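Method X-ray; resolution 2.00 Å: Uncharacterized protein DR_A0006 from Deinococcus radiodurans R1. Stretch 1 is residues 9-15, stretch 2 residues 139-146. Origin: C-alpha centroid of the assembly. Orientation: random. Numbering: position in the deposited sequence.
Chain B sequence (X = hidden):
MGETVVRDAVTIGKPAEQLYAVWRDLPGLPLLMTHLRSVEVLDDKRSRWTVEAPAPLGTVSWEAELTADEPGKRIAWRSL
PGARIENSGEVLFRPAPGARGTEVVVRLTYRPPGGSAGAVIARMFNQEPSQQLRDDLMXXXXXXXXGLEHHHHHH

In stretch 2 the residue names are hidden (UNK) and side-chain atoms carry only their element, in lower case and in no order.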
ATOM      1  N   ALA B   9      -4.996 -16.064  -5.408  1.00 20.92           N
ATOM      2  CA  ALA B   9      -3.783 -16.594  -4.822  1.00 20.64           C
ATOM      3  C   ALA B   9      -2.603 -15.928  -5.501  1.00 19.72           C
ATOM      4  O   ALA B   9      -2.679 -15.531  -6.664  1.00 17.94           O
ATOM      5  CB  ALA B   9      -3.713 -18.101  -5.019  1.00 20.48           C
ATOM      6  N   VAL B  10      -1.513 -15.802  -4.764  1.00 18.32           N
ATOM      7  CA  VAL B  10      -0.308 -15.206  -5.296  1.00 20.08           C
ATOM      8  C   VAL B  10       0.832 -15.956  -4.636  1.00 20.90           C
ATOM      9  O   VAL B  10       0.753 -16.323  -3.460  1.00 19.50           O
ATOM     10  CB  VAL B  10      -0.224 -13.692  -4.960  1.00 21.17           C
ATOM     11  CG1 VAL B  10       0.091 -13.495  -3.496  1.00 21.74           C
ATOM     12  CG2 VAL B  10       0.819 -13.020  -5.837  1.00 20.82           C
ATOM     13  N   THR B  11       1.876 -16.212  -5.411  1.00 21.05           N
ATOM     14  CA  THR B  11       3.037 -16.917  -4.906  1.00 21.53           C
ATOM     15  C   THR B  11       4.078 -15.868  -4.576  1.00 20.63           C
ATOM     16  O   THR B  11       4.355 -14.986  -5.389  1.00 17.68           O
ATOM     17  CB  THR B  11       3.594 -17.880  -5.962  1.00 22.32           C
ATOM     18  OG1 THR B  11       2.533 -18.713  -6.449  1.00 25.64           O
ATOM     19  CG2 THR B  11       4.699 -18.746  -5.357  1.00 24.90           C
ATOM     20  N   ILE B  12       4.649 -15.966  -3.384  1.00 21.53           N
ATOM     21  CA  ILE B  12       5.644 -15.007  -2.944  1.00 21.73           C
ATOM     22  C   ILE B  12       6.918 -15.692  -2.469  1.00 22.34           C
ATOM     23  O   ILE B  12       6.873 -16.667  -1.718  1.00 22.38           O
ATOM     24  CB  ILE B  12       5.064 -14.134  -1.822  1.00 23.17           C
ATOM     25  CG1 ILE B  12       3.830 -13.397  -2.358  1.00 22.22           C
ATOM     26  CG2 ILE B  12       6.120 -13.168  -1.308  1.00 22.05           C
ATOM     27  CD1 ILE B  12       3.061 -12.622  -1.325  1.00 23.85           C
ATOM     28  N   GLY B  13       8.058 -15.171  -2.915  1.00 22.99           N
ATOM     29  CA  GLY B  13       9.334 -15.754  -2.537  1.00 23.46           C
ATOM     30  C   GLY B  13       9.791 -15.471  -1.117  1.00 23.45           C
ATOM     31  O   GLY B  13      10.921 -15.034  -0.900  1.00 24.76           O
ATOM     32  N   LYS B  14       8.918 -15.713  -0.146  1.00 23.16           N
ATOM     33  CA  LYS B  14       9.249 -15.505   1.259  1.00 22.46           C
ATOM     34  C   LYS B  14       8.700 -16.658   2.104  1.00 23.04           C
ATOM     35  O   LYS B  14       7.760 -17.338   1.700  1.00 21.54           O
ATOM     36  CB  LYS B  14       8.664 -14.182   1.753  1.00 24.05           C
ATOM     37  CG  LYS B  14       9.360 -12.936   1.207  1.00 26.37           C
ATOM     38  CD  LYS B  14      10.805 -12.862   1.700  1.00 26.77           C
ATOM     39  CE  LYS B  14      11.503 -11.600   1.230  1.00 27.18           C
ATOM     40  NZ  LYS B  14      12.972 -11.650   1.516  1.00 27.51           N
ATOM     41  N   PRO B  15       9.293 -16.897   3.286  1.00 23.34           N
ATOM     42  CA  PRO B  15       8.840 -17.978   4.174  1.00 22.98           C
ATOM     43  C   PRO B  15       7.395 -17.777   4.651  1.00 21.63           C
ATOM     44  O   PRO B  15       6.946 -16.643   4.853  1.00 21.60           O
ATOM     45  CB  PRO B  15       9.838 -17.917   5.331  1.00 23.16           C
ATOM     46  CG  PRO B  15      11.092 -17.391   4.667  1.00 24.45           C
ATOM     47  CD  PRO B  15      10.546 -16.297   3.778  1.00 23.72           C
ATOM     48  N   UNK B 139       0.307  -6.030  -4.758  1.00 18.52           N
ATOM     49  CA  UNK B 139       1.086  -5.037  -4.037  1.00 18.58           C
ATOM     50  C   UNK B 139       1.769  -5.697  -2.840  1.00 16.78           C
ATOM     51  O   UNK B 139       2.934  -5.420  -2.549  1.00 18.65           O
ATOM     52  c   UNK B 139      -2.478  -1.973  -2.555  1.00 35.20           C
ATOM     53  n   UNK B 139      -1.484  -1.978  -1.675  1.00 36.57           N
ATOM     54  c   UNK B 139       0.197  -3.866  -3.596  1.00 20.44           C
ATOM     55  n   UNK B 139      -2.213  -1.820  -3.847  1.00 33.19           N
ATOM     56  c   UNK B 139      -0.234  -2.998  -4.783  1.00 24.66           C
ATOM     57  c   UNK B 139      -0.868  -1.663  -4.390  1.00 29.55           C
ATOM     58  n   UNK B 139      -3.729  -2.136  -2.147  1.00 35.01           N
ATOM     59  N   UNK B 140       1.042  -6.577  -2.160  1.00 15.33           N
ATOM     60  CA  UNK B 140       1.576  -7.302  -1.010  1.00 15.31           C
ATOM     61  C   UNK B 140       2.793  -8.121  -1.444  1.00 14.21           C
ATOM     62  O   UNK B 140       3.785  -8.218  -0.717  1.00 17.55           O
ATOM     63  c   UNK B 140       1.943  -9.386   2.899  1.00 18.08           C
ATOM     64  c   UNK B 140       1.532  -8.561   1.840  1.00 16.72           C
ATOM     65  c   UNK B 140       0.972  -9.108   0.688  1.00 16.63           C
ATOM     66  c   UNK B 140       1.233 -11.322   1.651  1.00 19.72           C
ATOM     67  c   UNK B 140       0.492  -8.223  -0.432  1.00 14.45           C
ATOM     68  c   UNK B 140       0.830 -10.496   0.605  1.00 16.42           C
ATOM     69  c   UNK B 140       1.793 -10.760   2.805  1.00 17.77           C
ATOM     70  N   UNK B 141       2.714  -8.709  -2.634  1.00 13.27           N
ATOM     71  CA  UNK B 141       3.816  -9.500  -3.172  1.00 14.80           C
ATOM     72  C   UNK B 141       5.032  -8.603  -3.424  1.00 15.67           C
ATOM     73  O   UNK B 141       6.132  -8.882  -2.961  1.00 15.32           O
ATOM     74  c   UNK B 141       3.392 -10.160  -4.484  1.00 17.60           C
ATOM     75  c   UNK B 141       5.004 -12.450  -7.120  1.00 24.96           C
ATOM     76  c   UNK B 141       3.984 -11.515  -6.494  1.00 21.43           C
ATOM     77  c   UNK B 141       4.510 -10.902  -5.202  1.00 18.58           C
ATOM     78  n   UNK B 141       6.283 -11.760  -7.384  1.00 25.67           N
ATOM     79  N   UNK B 142       4.819  -7.522  -4.166  1.00 15.62           N
ATOM     80  CA  UNK B 142       5.893  -6.584  -4.478  1.00 18.27           C
ATOM     81  C   UNK B 142       6.534  -6.016  -3.224  1.00 19.39           C
ATOM     82  O   UNK B 142       7.759  -5.951  -3.115  1.00 21.79           O
ATOM     83  c   UNK B 142       6.599  -1.034  -5.660  1.00 17.76           C
ATOM     84  c   UNK B 142       6.325  -4.281  -5.552  1.00 17.57           C
ATOM     85  n   UNK B 142       7.443  -0.031  -5.855  1.00 19.15           N
ATOM     86  c   UNK B 142       5.676  -3.196  -6.405  1.00 19.72           C
ATOM     87  n   UNK B 142       5.847  -1.068  -4.562  1.00 17.89           N
ATOM     88  n   UNK B 142       6.532  -2.020  -6.546  1.00 20.72           N
ATOM     89  c   UNK B 142       5.351  -5.436  -5.333  1.00 18.25           C
ATOM     90  N   UNK B 143       5.700  -5.600  -2.276  1.00 21.29           N
ATOM     91  CA  UNK B 143       6.186  -5.018  -1.033  1.00 21.60           C
ATOM     92  C   UNK B 143       7.041  -5.990  -0.241  1.00 22.21           C
ATOM     93  O   UNK B 143       8.108  -5.627   0.258  1.00 21.45           O
ATOM     94  o   UNK B 143       2.096  -2.557  -0.728  1.00 33.73           O
ATOM     95  c   UNK B 143       3.081  -2.892  -0.036  1.00 31.19           C
ATOM     96  o   UNK B 143       3.063  -2.917   1.214  1.00 33.15           O
ATOM     97  c   UNK B 143       5.006  -4.533  -0.191  1.00 23.03           C
ATOM     98  c   UNK B 143       4.360  -3.275  -0.752  1.00 29.17           C
ATOM     99  N   UNK B 144       6.574  -7.227  -0.125  1.00 20.47           N
ATOM    100  CA  UNK B 144       7.314  -8.241   0.606  1.00 20.73           C
ATOM    101  C   UNK B 144       8.612  -8.623  -0.099  1.00 20.71           C
ATOM    102  O   UNK B 144       9.660  -8.685   0.538  1.00 21.08           O
ATOM    103  c   UNK B 144       5.963  -9.169   3.264  1.00 24.63           C
ATOM    104  o   UNK B 144       6.829  -9.946   3.682  1.00 27.47           O
ATOM    105  c   UNK B 144       5.380  -9.332   1.875  1.00 20.68           C
ATOM    106  c   UNK B 144       6.452  -9.491   0.808  1.00 18.91           C
ATOM    107  n   UNK B 144       5.489  -8.169   3.993  1.00 25.17           N
ATOM    108  N   UNK B 145       8.543  -8.869  -1.407  1.00 20.35           N
ATOM    109  CA  UNK B 145       9.724  -9.263  -2.166  1.00 22.08           C
ATOM    110  C   UNK B 145      10.788  -8.173  -2.272  1.00 24.99           C
ATOM    111  O   UNK B 145      11.955  -8.473  -2.524  1.00 25.10           O
ATOM    112  o   UNK B 145       8.462 -11.148  -5.890  1.00 30.32           O
ATOM    113  c   UNK B 145       8.224 -11.699  -4.792  1.00 29.50           C
ATOM    114  o   UNK B 145       7.921 -12.908  -4.684  1.00 31.14           O
ATOM    115  c   UNK B 145       9.327  -9.753  -3.564  1.00 24.08           C
ATOM    116  c   UNK B 145       8.279 -10.868  -3.528  1.00 28.03           C
ATOM    117  N   UNK B 146      10.396  -6.915  -2.078  1.00 25.69           N
ATOM    118  CA  UNK B 146      11.352  -5.811  -2.133  1.00 26.48           C
ATOM    119  C   UNK B 146      11.855  -5.486  -0.733  1.00 27.68           C
ATOM    120  O   UNK B 146      12.950  -4.949  -0.563  1.00 27.49           O
ATOM    121  c   UNK B 146      10.410  -4.692  -4.253  1.00 26.53           C
ATOM    122  c   UNK B 146      11.714  -4.896  -5.009  1.00 28.90           C
ATOM    123  c   UNK B 146      10.712  -4.570  -2.754  1.00 26.72           C
ATOM    124  c   UNK B 146       9.690  -3.452  -4.744  1.00 26.25           C
TER

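Position 139 carries seven side-chain atoms: three carbons in a row, a nitrogen, then a carbon bearing two more nitrogens. This guanidinium group identifies Arg139. It does not touch stretch 1.

Position 140 has seven carbons, one leading into a six-membered ring. No oxygen sits on the ring. A ring carbon lies 3.6 Å from Ile12 CD1. The residue is Phe140, and the ring atom is CD2. Its CA-to-CB bond points sideways, but the ring comes nearer to the strand.

Position 141 shows four carbons in a row ending in a nitrogen. The chain is unbranched and extended through its carbons. Its third carbon lies 3.6 Å from Val10 CG2, and its fourth lies 3.1 Å from Thr11 O. This is Lys141. The CA of Lys141 is also 3.7 Å from Ile12 CD1.

Position 142 repeats the pattern of three carbons, a nitrogen and a carbon with two nitrogens. It is Arg142. Its CA-to-CB bond points away from the strand, and its guanidinium is hydrogen-bonded elsewhere in the structure.

Position 143 has three carbons, the third carrying two oxygens. This carboxylate after two methylenes marks Glu143. It makes no contact with stretch 1. Glu143 OE2 forms a long salt bridge to Arg139 NH1, at 3.7 Å, one helical turn back.

Position 144 has three carbons, the third carrying one oxygen and one nitrogen. The amide identifies Gln144. Its CB lies 4.3 Å from Ile12 CG2. Its backbone carbonyl also takes part: Gln144 O is 3.5 Å from Lys14 CE.

Position 145 has three carbons, the third carrying two oxygens. One oxygen is 2.9 Å from Gly13 N. This is Glu145. The bond from Gly13 N to Glu145 OE2 is nearly linear, at 177°. Glu145 OE1 accepts a bond from Lys141 NZ at 2.7 Å, part of a salt bridge.

Position 146 has four carbons, forked at the second. It is Leu146. Its CA-to-CB bond points away from stretch 1, and the residue makes no contact there.

The strand and helix run nearly parallel, with 10° between their directions. Residues 140, 141, 144 and 145 make the contact, a spacing that follows the helical turn. Ile12 is central: its CD1 packs on the Phe140 ring, and its CG1 lies 3.8 Å from Lys141 CG. The carbon chain of Lys141 packs beside Val10, while its NZ binds Glu145. That carboxylate therefore serves both partners, Lys141 within the helix and the Gly13 backbone just past the strand.

Stretch 2 139-146: RFKREQEL
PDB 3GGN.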